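PDB 3CDD: prophage MuSo2, 43 kDa tail protein from Shewanella oneidensis, which probably serves as a trimeric structural component of the baseplate in the tail of a Mu-like phage. Local coordinates for residues 37-43 / 87-93; 22-28 / 321-327; 57-63 / 75-80; 70-74 / 173-177; 98-102 / 126-132. All coordinates share one frame; numbering follows the deposited sequence.

Contact 1. Residues 37-43 / 87-93; sequences LEMTYKF and STITISV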
# COMPACT_ATOMS: atom_id res chain seq x y z
N LEU A 37 17.37 -8.46 14.43
CA LEU A 37 18.36 -8.08 15.41
C LEU A 37 19.22 -6.98 14.85
O LEU A 37 19.65 -7.05 13.68
CB LEU A 37 19.21 -9.27 15.84
CG LEU A 37 18.42 -10.24 16.71
CD1 LEU A 37 17.86 -11.36 15.84
CD2 LEU A 37 19.26 -10.82 17.82
N GLU A 38 19.43 -5.95 15.66
CA GLU A 38 20.20 -4.81 15.26
C GLU A 38 21.21 -4.42 16.35
O GLU A 38 20.92 -4.48 17.54
CB GLU A 38 19.27 -3.65 14.95
CG GLU A 38 19.96 -2.39 14.50
CD GLU A 38 18.96 -1.28 14.26
OE1 GLU A 38 18.45 -0.71 15.25
OE2 GLU A 38 18.68 -1.01 13.08
N MSE A 39 22.41 -4.02 15.91
CA MSE A 39 23.46 -3.50 16.79
C MSE A 39 23.94 -2.18 16.22
O MSE A 39 24.50 -2.14 15.12
CB MSE A 39 24.61 -4.51 16.87
CG MSE A 39 25.38 -4.57 18.20
SE MSE A 39 26.81 -5.91 18.04
CE MSE A 39 25.86 -7.60 17.99
N THR A 40 23.73 -1.09 16.96
CA THR A 40 24.13 0.27 16.55
C THR A 40 25.24 0.84 17.43
O THR A 40 25.07 1.04 18.64
CB THR A 40 22.90 1.23 16.55
OG1 THR A 40 21.88 0.68 15.73
CG2 THR A 40 23.26 2.65 16.06
N TYR A 41 26.41 1.06 16.83
CA TYR A 41 27.50 1.71 17.53
C TYR A 41 27.63 3.16 17.06
O TYR A 41 27.49 3.45 15.88
CB TYR A 41 28.81 0.96 17.32
CG TYR A 41 29.00 -0.24 18.19
CD1 TYR A 41 28.40 -1.45 17.88
CD2 TYR A 41 29.82 -0.18 19.34
CE1 TYR A 41 28.59 -2.60 18.69
CE2 TYR A 41 30.01 -1.31 20.15
CZ TYR A 41 29.38 -2.52 19.81
OH TYR A 41 29.55 -3.64 20.59
N LYS A 42 27.89 4.05 18.02
CA LYS A 42 28.25 5.44 17.75
C LYS A 42 29.74 5.70 18.10
O LYS A 42 30.19 5.36 19.20
CB LYS A 42 27.37 6.39 18.57
CG LYS A 42 25.91 6.45 18.16
CD LYS A 42 25.69 6.95 16.72
CE LYS A 42 26.18 8.37 16.52
NZ LYS A 42 26.15 8.79 15.07
N PHE A 43 30.46 6.32 17.17
CA PHE A 43 31.86 6.65 17.34
C PHE A 43 32.04 8.16 17.38
O PHE A 43 31.99 8.83 16.34
CB PHE A 43 32.68 6.04 16.22
CG PHE A 43 32.56 4.54 16.15
CD1 PHE A 43 33.50 3.73 16.76
CD2 PHE A 43 31.50 3.95 15.49
CE1 PHE A 43 33.38 2.34 16.71
CE2 PHE A 43 31.37 2.57 15.44
CZ PHE A 43 32.32 1.77 16.04
N SER A 87 30.01 8.61 12.05
CA SER A 87 30.01 8.39 13.49
C SER A 87 29.08 7.23 13.92
O SER A 87 28.72 7.14 15.09
CB SER A 87 29.61 9.69 14.19
OG SER A 87 28.33 10.09 13.75
N THR A 88 28.74 6.35 12.98
CA THR A 88 27.73 5.30 13.18
C THR A 88 28.11 4.06 12.40
O THR A 88 28.55 4.16 11.26
CB THR A 88 26.31 5.74 12.70
OG1 THR A 88 26.06 7.10 13.10
CG2 THR A 88 25.21 4.87 13.31
N ILE A 89 27.99 2.91 13.03
CA ILE A 89 27.94 1.63 12.32
C ILE A 89 26.74 0.86 12.85
O ILE A 89 26.62 0.62 14.06
CB ILE A 89 29.23 0.77 12.46
CG1 ILE A 89 30.44 1.53 11.92
CG2 ILE A 89 29.08 -0.56 11.68
CD1 ILE A 89 31.81 0.86 12.23
N THR A 90 25.84 0.49 11.94
CA THR A 90 24.66 -0.27 12.28
C THR A 90 24.68 -1.54 11.46
O THR A 90 24.77 -1.48 10.22
CB THR A 90 23.38 0.51 11.93
OG1 THR A 90 23.45 1.81 12.51
CG2 THR A 90 22.13 -0.20 12.42
N ILE A 91 24.64 -2.68 12.14
CA ILE A 91 24.45 -3.96 11.46
C ILE A 91 23.15 -4.58 11.95
O ILE A 91 22.81 -4.48 13.12
CB ILE A 91 25.61 -4.94 11.71
CG1 ILE A 91 25.76 -5.25 13.21
CG2 ILE A 91 26.94 -4.40 11.15
CD1 ILE A 91 25.96 -6.72 13.49
N SER A 92 22.38 -5.15 11.05
CA SER A 92 21.21 -5.90 11.47
C SER A 92 21.00 -7.05 10.52
O SER A 92 21.42 -7.00 9.35
CB SER A 92 19.95 -5.01 11.63
OG SER A 92 19.33 -4.60 10.43
N VAL A 93 20.43 -8.12 11.07
CA VAL A 93 19.94 -9.24 10.29
C VAL A 93 18.44 -9.39 10.54
O VAL A 93 17.90 -8.99 11.59
CB VAL A 93 20.66 -10.56 10.65
CG1 VAL A 93 22.10 -10.56 10.14
CG2 VAL A 93 20.62 -10.81 12.17
O HOH W 1 19.24 -1.96 10.43
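Leu37 pairs with Val93 through backbone bonds in both directions, within an antiparallel beta pairing in the N-terminal, GpP-like domain; the axes of the two strands lie 4.7 Å apart. Glu38 comes next, its CG anti to the backbone N (chi1 -179°) and its chain extended, so that the carboxylate passes over the Thr90 methyl, OE2 standing 3.6 Å from CG2. A water donates to this Glu38 OE2 and also bonds Ser92 OG, bridging the two polar side chains across the strands. Met39, a selenomethionine, lies on the opposite, oilier face, where its CB packs 3.9 Å from Ile91 CG1. Thr40 and Thr90 stand side by side and point the same way; their beta-branched side chains suit extended backbone, and Thr40 OG1 lies 3.4 Å from Thr90 CG2. Tyr41 is bonded to Ile89 through the backbone, while its ring turns away and takes Met39 SE at its edge. Lys42 curls back through bends at chi2 and chi3, bringing NZ to Thr88 OG1 (2.6 Å) and Ser87 OG (2.9 Å). Asp85 also bonds Thr88 OG1, so its carboxylate probably strengthens the pull on the ammonium group. At Phe43 the ring rests its CE2 3.7 Å from Ile89 CD1, and the backbone N reaches Ser87 O at 2.8 Å from above the carbonyl plane, 53° out of it.

Contact 2. Residues 22-28 / 321-327; sequences IGITRSL and ASILFSE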
# COMPACT_ATOMS: atom_id res chain seq x y z
N ILE A 22 16.14 -5.99 19.56
CA ILE A 22 15.77 -7.38 19.21
C ILE A 22 14.26 -7.42 19.11
O ILE A 22 13.58 -6.88 19.99
CB ILE A 22 16.24 -8.36 20.32
CG1 ILE A 22 17.75 -8.24 20.53
CG2 ILE A 22 15.78 -9.85 20.03
CD1 ILE A 22 18.31 -9.03 21.70
N GLY A 23 13.72 -8.00 18.03
CA GLY A 23 12.29 -8.28 17.91
C GLY A 23 12.11 -9.70 17.40
O GLY A 23 12.67 -10.06 16.37
N ILE A 24 11.39 -10.55 18.13
CA ILE A 24 11.12 -11.91 17.61
C ILE A 24 9.62 -12.17 17.68
O ILE A 24 9.00 -11.99 18.73
CB ILE A 24 11.93 -13.00 18.35
CG1 ILE A 24 13.42 -12.87 18.08
CG2 ILE A 24 11.48 -14.42 17.92
CD1 ILE A 24 14.34 -13.55 19.15
N THR A 25 9.02 -12.52 16.55
CA THR A 25 7.62 -12.92 16.55
C THR A 25 7.48 -14.44 16.49
O THR A 25 8.11 -15.10 15.66
CB THR A 25 6.82 -12.24 15.40
OG1 THR A 25 6.92 -10.84 15.55
CG2 THR A 25 5.32 -12.60 15.48
N ARG A 26 6.69 -14.98 17.41
CA ARG A 26 6.11 -16.31 17.26
C ARG A 26 4.60 -16.13 17.04
O ARG A 26 3.94 -15.33 17.72
CB ARG A 26 6.39 -17.15 18.52
CG ARG A 26 7.91 -17.33 18.82
CD ARG A 26 8.24 -18.55 19.69
NE ARG A 26 7.77 -19.79 19.08
CZ ARG A 26 6.99 -20.69 19.68
NH1 ARG A 26 6.62 -21.78 19.01
NH2 ARG A 26 6.61 -20.52 20.95
N SER A 27 4.05 -16.87 16.09
CA SER A 27 2.65 -16.66 15.73
C SER A 27 1.94 -17.92 15.27
O SER A 27 2.54 -18.75 14.60
CB SER A 27 2.55 -15.63 14.62
OG SER A 27 1.19 -15.45 14.29
N LEU A 28 0.67 -18.04 15.60
CA LEU A 28 -0.17 -19.14 15.09
C LEU A 28 -0.80 -18.82 13.74
O LEU A 28 -1.36 -19.71 13.10
CB LEU A 28 -1.30 -19.45 16.08
CG LEU A 28 -1.15 -20.38 17.28
CD1 LEU A 28 -2.51 -20.46 17.98
CD2 LEU A 28 -0.66 -21.78 16.89
N ALA A 321 -2.44 -16.21 20.53
CA ALA A 321 -2.27 -16.41 19.10
C ALA A 321 -0.90 -15.94 18.58
O ALA A 321 -0.36 -16.50 17.62
CB ALA A 321 -3.39 -15.70 18.32
N SER A 322 -0.33 -14.94 19.22
CA SER A 322 0.94 -14.43 18.76
C SER A 322 1.69 -13.79 19.89
O SER A 322 1.08 -13.29 20.82
CB SER A 322 0.66 -13.36 17.70
OG SER A 322 1.85 -13.06 17.03
N ILE A 323 3.01 -13.75 19.79
CA ILE A 323 3.83 -13.07 20.77
C ILE A 323 4.89 -12.28 20.06
O ILE A 323 5.57 -12.84 19.20
CB ILE A 323 4.53 -14.09 21.76
CG1 ILE A 323 3.50 -14.91 22.51
CG2 ILE A 323 5.34 -13.34 22.79
CD1 ILE A 323 4.10 -16.20 23.09
N LEU A 324 5.03 -11.00 20.40
CA LEU A 324 6.27 -10.29 20.02
C LEU A 324 7.20 -10.16 21.23
O LEU A 324 6.87 -9.49 22.22
CB LEU A 324 5.97 -8.93 19.37
CG LEU A 324 7.18 -8.00 19.14
CD1 LEU A 324 8.20 -8.59 18.17
CD2 LEU A 324 6.63 -6.63 18.61
N PHE A 325 8.34 -10.84 21.16
CA PHE A 325 9.36 -10.74 22.18
C PHE A 325 10.30 -9.62 21.75
O PHE A 325 10.92 -9.71 20.69
CB PHE A 325 10.18 -12.01 22.25
CG PHE A 325 9.44 -13.23 22.75
CD1 PHE A 325 9.04 -14.22 21.85
CD2 PHE A 325 9.22 -13.42 24.12
CE1 PHE A 325 8.37 -15.38 22.31
CE2 PHE A 325 8.56 -14.59 24.60
CZ PHE A 325 8.15 -15.57 23.69
N SER A 326 10.45 -8.59 22.57
CA SER A 326 11.34 -7.51 22.18
C SER A 326 12.30 -7.11 23.29
O SER A 326 12.01 -7.30 24.46
CB SER A 326 10.52 -6.29 21.72
OG SER A 326 9.85 -5.71 22.83
N GLU A 327 13.43 -6.52 22.89
CA GLU A 327 14.40 -5.91 23.82
C GLU A 327 14.99 -4.66 23.19
O GLU A 327 15.33 -4.66 22.01
CB GLU A 327 15.53 -6.89 24.18
CG GLU A 327 16.39 -6.47 25.41
CD GLU A 327 17.63 -7.34 25.61
OE1 GLU A 327 18.44 -7.48 24.66
OE2 GLU A 327 17.82 -7.89 26.73
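Strands 22-27 and 321-327 run antiparallel, their axes 4.6 Å apart at 167°, with Ile22-Glu327, Ile24-Phe325 and Arg26-Ile323 as the hydrogen-bonded pairs. The central pair is short: Ile24 N meets Phe325 O at 2.7 Å, in the carbonyl plane. Beyond Arg26 the pairing runs on, Leu28 N donating to Ala321 O at 2.7 Å. Ala321 and Ser322 form a classic beta bulge opposite Ser337 on the other flank of their strand.

Phe325 dominates the face it shares with Ile24, Arg26 and Ile323. Its CG is anti to the carbonyl carbon (chi1 -67°), which sets the ring edge against the Arg26 aliphatic stem, CE1 lying 4.0 Å from Arg26 CG. Ile323 CG2 sits over the centre of one ring face, 3.6 Å above the plane. The Arg26 guanidinium is nearly coplanar with the ring, 14° between planes, and NH2 is held by Asn300. A long side chain suits this place, since its methylenes pack while its charged end reaches a polar partner. Farther along, Ile22 CD1 lies 3.3 Å from Glu327 OE1; the other carboxylate oxygen makes a salt bridge with Arg332. On the reverse face, Leu324 CD1 crosses to Thr25 OG1 at 3.7 Å, over the strip where Gly23 has no side chain.

Backbone bonds thus carry the sheet pairing from the GpP-like N-terminal domain into the fourth domain, and the apolar Phe325 side adds packing that sequence-independent bonds alone would lack.

Contact 3. Residues 57-63 / 75-80; sequences IKQGQAC and GYVDDW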
# COMPACT_ATOMS: atom_id res chain seq x y z
N ILE A 57 27.47 -11.10 8.90
CA ILE A 57 26.68 -12.31 8.99
C ILE A 57 26.14 -12.50 7.57
O ILE A 57 25.44 -11.65 7.04
CB ILE A 57 25.53 -12.20 10.03
CG1 ILE A 57 26.08 -11.74 11.39
CG2 ILE A 57 24.79 -13.54 10.18
CD1 ILE A 57 25.01 -11.49 12.45
N LYS A 58 26.52 -13.60 6.93
CA LYS A 58 26.09 -13.85 5.58
C LYS A 58 24.59 -14.15 5.55
O LYS A 58 24.11 -15.00 6.31
CB LYS A 58 26.89 -15.00 4.96
CG LYS A 58 28.40 -14.75 4.92
CD LYS A 58 29.17 -15.98 4.41
CE LYS A 58 30.47 -16.21 5.19
NZ LYS A 58 31.56 -15.27 4.77
N GLN A 59 23.87 -13.44 4.68
CA GLN A 59 22.50 -13.82 4.30
C GLN A 59 22.45 -15.30 3.89
O GLN A 59 23.39 -15.79 3.27
CB GLN A 59 21.96 -12.92 3.18
CG GLN A 59 22.67 -13.03 1.81
CD GLN A 59 23.91 -12.17 1.67
OE1 GLN A 59 24.43 -11.61 2.65
NE2 GLN A 59 24.40 -12.04 0.44
N GLY A 60 21.39 -16.01 4.26
CA GLY A 60 21.31 -17.44 3.97
C GLY A 60 21.74 -18.37 5.09
O GLY A 60 21.33 -19.52 5.13
N GLN A 61 22.54 -17.85 6.02
CA GLN A 61 23.12 -18.64 7.12
C GLN A 61 22.07 -19.25 8.06
O GLN A 61 21.14 -18.57 8.43
CB GLN A 61 24.00 -17.72 7.95
CG GLN A 61 25.17 -18.39 8.61
CD GLN A 61 26.19 -18.88 7.61
OE1 GLN A 61 26.48 -20.07 7.52
NE2 GLN A 61 26.72 -17.95 6.82
N ALA A 62 22.24 -20.52 8.45
CA ALA A 62 21.46 -21.10 9.55
C ALA A 62 21.74 -20.36 10.85
O ALA A 62 22.88 -19.95 11.11
CB ALA A 62 21.75 -22.58 9.72
N CYS A 63 20.71 -20.24 11.67
CA CYS A 63 20.61 -19.23 12.68
C CYS A 63 19.78 -19.73 13.88
O CYS A 63 18.74 -20.37 13.69
CB CYS A 63 19.88 -18.04 12.05
SG CYS A 63 20.06 -16.60 12.95
N GLY A 75 16.07 -20.85 12.56
CA GLY A 75 15.83 -20.64 11.13
C GLY A 75 17.05 -20.22 10.35
O GLY A 75 18.14 -20.75 10.55
N TYR A 76 16.84 -19.27 9.44
CA TYR A 76 17.88 -18.79 8.53
C TYR A 76 17.83 -17.28 8.41
O TYR A 76 16.78 -16.68 8.52
CB TYR A 76 17.67 -19.38 7.13
CG TYR A 76 17.59 -20.87 7.11
CD1 TYR A 76 18.75 -21.64 7.06
CD2 TYR A 76 16.36 -21.52 7.14
CE1 TYR A 76 18.68 -23.04 7.04
CE2 TYR A 76 16.28 -22.91 7.12
CZ TYR A 76 17.44 -23.66 7.07
OH TYR A 76 17.36 -25.03 7.05
N VAL A 77 18.99 -16.69 8.17
CA VAL A 77 19.08 -15.28 7.87
C VAL A 77 18.52 -15.05 6.49
O VAL A 77 18.97 -15.67 5.52
CB VAL A 77 20.55 -14.78 7.92
CG1 VAL A 77 20.64 -13.34 7.47
CG2 VAL A 77 21.09 -14.93 9.34
N ASP A 78 17.51 -14.19 6.41
CA ASP A 78 16.99 -13.76 5.12
C ASP A 78 17.84 -12.64 4.58
O ASP A 78 18.31 -12.70 3.44
CB ASP A 78 15.56 -13.25 5.25
CG ASP A 78 14.54 -14.36 5.27
OD1 ASP A 78 14.71 -15.34 4.51
OD2 ASP A 78 13.55 -14.23 6.03
N ASP A 79 18.04 -11.61 5.43
CA ASP A 79 18.66 -10.35 5.05
C ASP A 79 19.83 -9.97 5.97
O ASP A 79 19.72 -10.03 7.20
CB ASP A 79 17.63 -9.20 5.05
CG ASP A 79 16.53 -9.37 3.98
OD1 ASP A 79 16.11 -10.50 3.71
OD2 ASP A 79 16.10 -8.35 3.37
N TRP A 80 20.93 -9.58 5.35
CA TRP A 80 22.04 -8.92 5.99
C TRP A 80 21.94 -7.43 5.63
O TRP A 80 21.84 -7.08 4.46
CB TRP A 80 23.35 -9.55 5.46
CG TRP A 80 24.59 -8.76 5.71
CD1 TRP A 80 25.40 -8.22 4.76
CD2 TRP A 80 25.15 -8.38 6.98
NE1 TRP A 80 26.45 -7.54 5.36
CE2 TRP A 80 26.31 -7.63 6.73
CE3 TRP A 80 24.78 -8.61 8.32
CZ2 TRP A 80 27.13 -7.12 7.75
CZ3 TRP A 80 25.60 -8.10 9.35
CH2 TRP A 80 26.75 -7.37 9.05
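Gly60 N donates to Val77 O at 2.7 Å, and Val77 N answers with a bond to Gln61 O at 2.9 Å. These bonds tie the type II turn of Lys58 to Gln61 to the long strand of a beta hairpin, whose strands 62-67 and 70-84 pair through Cys63 and Gly75. Glycine suits position 60, where phi is +96° and a side chain would jam against the preceding carbonyl.

Val77 fills the angle between turn and strand. Its CG1 rests 3.7 Å from Gln59 CA, and CG2, anti to the carbonyl carbon, meets Ile57 CG2 at 4.0 Å and Cys63 SG at 4.1 Å. On the other face Ala62 is small enough to let the Tyr76 ring lie beside it, its CB 4.1 Å from CE1.

Asp78 and Asp79 bulge opposite Ser94; Asp78 makes a salt bridge with Arg96, while Asp79 makes salt bridges with Arg204 and Arg208 of the second subunit. The adjoining Trp80 packs on Ile311 of the second subunit. The Gln59 amide lies almost parallel to the indole, 9° between planes, with OE1 3.6 Å from Trp80 CB. One face of that indole receives Ile57 O, 2.9 Å above the plane and offset toward the rim.

Contact 4. Residues 70-74 / 173-177; sequences ERVIT and DTFGN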
# COMPACT_ATOMS: atom_id res chain seq x y z
N GLU A 70 18.09 -21.18 26.35
CA GLU A 70 16.83 -21.76 25.88
C GLU A 70 16.47 -21.23 24.50
O GLU A 70 16.52 -20.03 24.27
CB GLU A 70 15.68 -21.49 26.85
CG GLU A 70 14.37 -22.16 26.47
CD GLU A 70 13.26 -21.92 27.49
OE1 GLU A 70 13.51 -21.26 28.53
OE2 GLU A 70 12.13 -22.39 27.24
N ARG A 71 16.08 -22.14 23.61
CA ARG A 71 15.77 -21.81 22.23
C ARG A 71 14.49 -20.97 22.11
O ARG A 71 13.45 -21.31 22.68
CB ARG A 71 15.67 -23.08 21.38
CG ARG A 71 15.59 -22.85 19.88
CD ARG A 71 16.86 -22.15 19.30
NE ARG A 71 18.09 -22.87 19.63
CZ ARG A 71 18.49 -24.01 19.05
NH1 ARG A 71 17.74 -24.58 18.11
NH2 ARG A 71 19.63 -24.60 19.42
N VAL A 72 14.58 -19.89 21.36
CA VAL A 72 13.43 -19.02 21.09
C VAL A 72 12.98 -19.22 19.64
O VAL A 72 11.79 -19.32 19.36
CB VAL A 72 13.76 -17.54 21.40
CG1 VAL A 72 12.55 -16.63 21.10
CG2 VAL A 72 14.18 -17.37 22.85
N ILE A 73 13.95 -19.29 18.73
CA ILE A 73 13.67 -19.38 17.29
C ILE A 73 14.85 -20.02 16.56
O ILE A 73 16.02 -19.74 16.86
CB ILE A 73 13.26 -17.99 16.63
CG1 ILE A 73 12.67 -18.19 15.22
CG2 ILE A 73 14.44 -16.95 16.64
CD1 ILE A 73 12.06 -16.92 14.65
N THR A 74 14.51 -20.88 15.59
CA THR A 74 15.49 -21.61 14.79
C THR A 74 15.14 -21.43 13.31
O THR A 74 14.05 -21.82 12.85
CB THR A 74 15.47 -23.11 15.15
OG1 THR A 74 15.63 -23.28 16.57
CG2 THR A 74 16.57 -23.89 14.41
N ASP A 173 7.43 -24.93 15.99
CA ASP A 173 7.87 -24.87 17.39
C ASP A 173 9.15 -24.06 17.46
O ASP A 173 9.62 -23.57 16.43
CB ASP A 173 7.99 -26.27 17.99
CG ASP A 173 9.03 -27.14 17.28
OD1 ASP A 173 9.93 -26.59 16.59
OD2 ASP A 173 8.96 -28.38 17.43
N THR A 174 9.74 -23.92 18.65
CA THR A 174 10.96 -23.10 18.79
C THR A 174 12.15 -23.68 18.01
O THR A 174 13.13 -22.98 17.76
CB THR A 174 11.37 -22.86 20.25
OG1 THR A 174 11.76 -24.10 20.86
CG2 THR A 174 10.24 -22.20 21.04
N PHE A 175 12.05 -24.95 17.64
CA PHE A 175 13.13 -25.62 16.91
C PHE A 175 12.90 -25.59 15.38
O PHE A 175 13.67 -26.16 14.62
CB PHE A 175 13.37 -27.03 17.48
CG PHE A 175 14.04 -27.01 18.84
CD1 PHE A 175 13.27 -26.97 20.01
CD2 PHE A 175 15.43 -26.98 18.95
CE1 PHE A 175 13.88 -26.92 21.27
CE2 PHE A 175 16.04 -26.94 20.21
CZ PHE A 175 15.27 -26.91 21.37
N GLY A 176 11.86 -24.88 14.95
CA GLY A 176 11.59 -24.71 13.53
C GLY A 176 11.06 -25.98 12.88
O GLY A 176 11.20 -26.17 11.66
N ASN A 177 10.50 -26.86 13.70
CA ASN A 177 9.80 -28.05 13.20
C ASN A 177 8.41 -27.62 12.80
O ASN A 177 7.86 -26.75 13.43
CB ASN A 177 9.65 -29.10 14.31
CG ASN A 177 10.99 -29.64 14.81
OD1 ASN A 177 11.91 -29.91 14.03
ND2 ASN A 177 11.08 -29.84 16.14
O HOH W 2 12.51 -23.79 23.38
O HOH W 3 11.11 -21.31 15.47
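With CG anti to the backbone N (chi1 -170°) and bends at chi2 and chi3, Arg71 curls forward along its strand and brings its guanidinium to both Phe175 and Thr74. Its CB lies over one face of the Phe175 ring, 4.2 Å from the centroid, a CH-pi contact. The guanidinium is inclined at 57° to the ring, and NH1 stands 3.4 Å from Phe175 CD2.

The same NH1 donates to Thr74 OG1 at 2.9 Å, close to the guanidinium plane. Thr74 OG1 in turn donates to Thr174 O at 2.8 Å, in the carbonyl plane and on a lone pair. A threonine hydroxyl suits this place because it accepts and donates at once. Arg71 NE meanwhile makes a salt bridge with Asp66, fixing the rotation of the group, and a water links Arg71 O to Thr174 OG1.

The loop is a type I beta turn from Asp173 to Gly176, braced by Asn177 N bonding to Asp173 OD1 at 3.0 Å. Gly176 accepts the positive phi, and its lack of a side chain leaves room for Thr74 O.

The turn joins strands 169-172 and 178-181 of the gp44-like second domain, and it abuts strand 70-84 of the N-terminal domain, with Arg26 of strand 21-27 packed against Thr174.

Contact 5. Residues 98-102 / 126-132; sequences KTADL and VCKPFGI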
# COMPACT_ATOMS: atom_id res chain seq x y z
N LYS A 98 12.81 -22.00 10.24
CA LYS A 98 13.04 -22.97 9.15
C LYS A 98 11.86 -23.20 8.20
O LYS A 98 12.06 -23.42 7.00
CB LYS A 98 13.47 -24.33 9.72
CG LYS A 98 14.88 -24.38 10.27
CD LYS A 98 15.18 -25.73 10.93
CE LYS A 98 15.05 -26.86 9.92
NZ LYS A 98 15.76 -28.11 10.37
N THR A 99 10.64 -23.15 8.74
CA THR A 99 9.43 -23.41 7.94
C THR A 99 9.24 -22.39 6.81
O THR A 99 8.39 -22.58 5.94
CB THR A 99 8.15 -23.53 8.79
OG1 THR A 99 7.94 -22.31 9.51
CG2 THR A 99 8.24 -24.71 9.77
N ALA A 100 10.05 -21.33 6.80
CA ALA A 100 9.96 -20.34 5.73
C ALA A 100 10.27 -20.95 4.37
O ALA A 100 9.72 -20.53 3.36
CB ALA A 100 10.86 -19.16 6.01
N ASP A 101 11.15 -21.96 4.33
CA ASP A 101 11.42 -22.69 3.09
C ASP A 101 10.15 -23.33 2.54
O ASP A 101 9.97 -23.41 1.32
CB ASP A 101 12.51 -23.75 3.29
CG ASP A 101 13.91 -23.15 3.35
OD1 ASP A 101 14.08 -21.97 2.95
OD2 ASP A 101 14.84 -23.86 3.81
N LEU A 102 9.26 -23.77 3.44
CA LEU A 102 7.99 -24.39 3.06
C LEU A 102 7.03 -23.36 2.47
O LEU A 102 6.13 -23.72 1.73
CB LEU A 102 7.31 -25.05 4.27
CG LEU A 102 8.07 -26.13 5.05
CD1 LEU A 102 7.22 -26.60 6.24
CD2 LEU A 102 8.46 -27.31 4.19
N VAL A 126 6.61 -33.87 1.83
CA VAL A 126 7.01 -32.56 1.29
C VAL A 126 8.05 -31.81 2.13
O VAL A 126 8.76 -30.96 1.61
CB VAL A 126 5.79 -31.66 0.93
CG1 VAL A 126 4.86 -32.38 -0.09
CG2 VAL A 126 5.02 -31.24 2.20
N CYS A 127 8.15 -32.16 3.42
CA CYS A 127 9.02 -31.48 4.40
C CYS A 127 10.44 -32.04 4.43
O CYS A 127 11.39 -31.31 4.74
CB CYS A 127 8.43 -31.61 5.81
SG CYS A 127 7.17 -30.37 6.19
N LYS A 128 10.56 -33.33 4.10
CA LYS A 128 11.80 -34.08 4.22
C LYS A 128 13.00 -33.48 3.46
O LYS A 128 14.05 -33.32 4.07
CB LYS A 128 11.59 -35.56 3.83
CG LYS A 128 12.83 -36.42 3.89
CD LYS A 128 12.47 -37.86 4.21
CE LYS A 128 13.70 -38.69 4.47
NZ LYS A 128 14.05 -39.53 3.28
N PRO A 129 12.86 -33.14 2.15
CA PRO A 129 14.05 -32.61 1.45
C PRO A 129 14.51 -31.24 2.00
O PRO A 129 15.63 -30.81 1.72
CB PRO A 129 13.57 -32.46 -0.01
CG PRO A 129 12.11 -32.35 0.08
CD PRO A 129 11.68 -33.19 1.26
N PHE A 130 13.64 -30.59 2.78
CA PHE A 130 14.01 -29.35 3.47
C PHE A 130 14.61 -29.62 4.86
O PHE A 130 15.02 -28.68 5.57
CB PHE A 130 12.80 -28.44 3.62
CG PHE A 130 12.18 -27.99 2.30
CD1 PHE A 130 11.07 -28.66 1.77
CD2 PHE A 130 12.66 -26.86 1.64
CE1 PHE A 130 10.47 -28.21 0.58
CE2 PHE A 130 12.07 -26.43 0.45
CZ PHE A 130 10.97 -27.11 -0.09
N GLY A 131 14.69 -30.91 5.23
CA GLY A 131 15.18 -31.31 6.56
C GLY A 131 14.38 -30.68 7.69
O GLY A 131 14.95 -30.16 8.65
N ILE A 132 13.06 -30.69 7.54
CA ILE A 132 12.14 -30.14 8.52
C ILE A 132 11.32 -31.31 9.09
O ILE A 132 10.70 -32.08 8.32
CB ILE A 132 11.22 -29.05 7.88
CG1 ILE A 132 12.00 -27.75 7.63
CG2 ILE A 132 9.99 -28.77 8.74
CD1 ILE A 132 11.38 -26.83 6.60
O HOH W 4 14.91 -25.62 5.98
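Cys127, on helix 119-127, sets its SG 3.8 Å from Leu102 CD1, a soft apolar touch from a small residue that lets the two segments come close. In the 3-10 turn 128-130, Phe130 extends its ring toward helix 100-104. Ring atom CD2 meets Asp101 CB at 3.5 Å, and CD1 meets Leu102 CD2 at 3.8 Å, so the ring bridges two successive residues of that helix. Val126 O and Cys127 O lie at the ring edge, in its plane.

This is the packing of two helical pieces of the gp44-like second domain, close to a subunit boundary: Asp101 forms salt bridges with Arg248 and Arg250 of the second subunit, and Phe130 meets Tyr249 of that chain edge-to-face. Asp101 thus offers its methylene to the ring and its charge to the neighbour.

Gly131 adopts positive phi (57°), which glycine takes easily, and its O accepts a bond from Lys98 NZ at 2.8 Å. The lysine chain, bent at chi3, slides past Ile132 in the opposite direction, CE 3.9 Å from Ile132 CG1. Ile132 and Leu102 reach toward each other tip to tip, Ile132 CD1 lying 3.7 Å from Leu102 CG and 3.5 Å from Lys98 O.

How the contacts relate
Contact 2 encloses all others in sequence, joining the N-terminal domain to the fourth through strands 21-27 and 317-328; Leu37 on Ile22 links it to contact 1. Contacts 1 and 3, centres about 17 Å apart, share the N-terminal domain and meet where Ile91 and Val93 pack on Trp80, contact 3 falling in sequence between the segments of contact 1. Contact 4 bridges the N-terminal and second domains through strand 70-84, its centre about 12 Å from that of contact 2. Contact 5 falls between contact 4's segments, centres about 14 Å apart, and Thr74 O to Lys98 N probably bonds them. Contacts 3 and 5 touch the second subunit, so both these domains face a neighbouring chain.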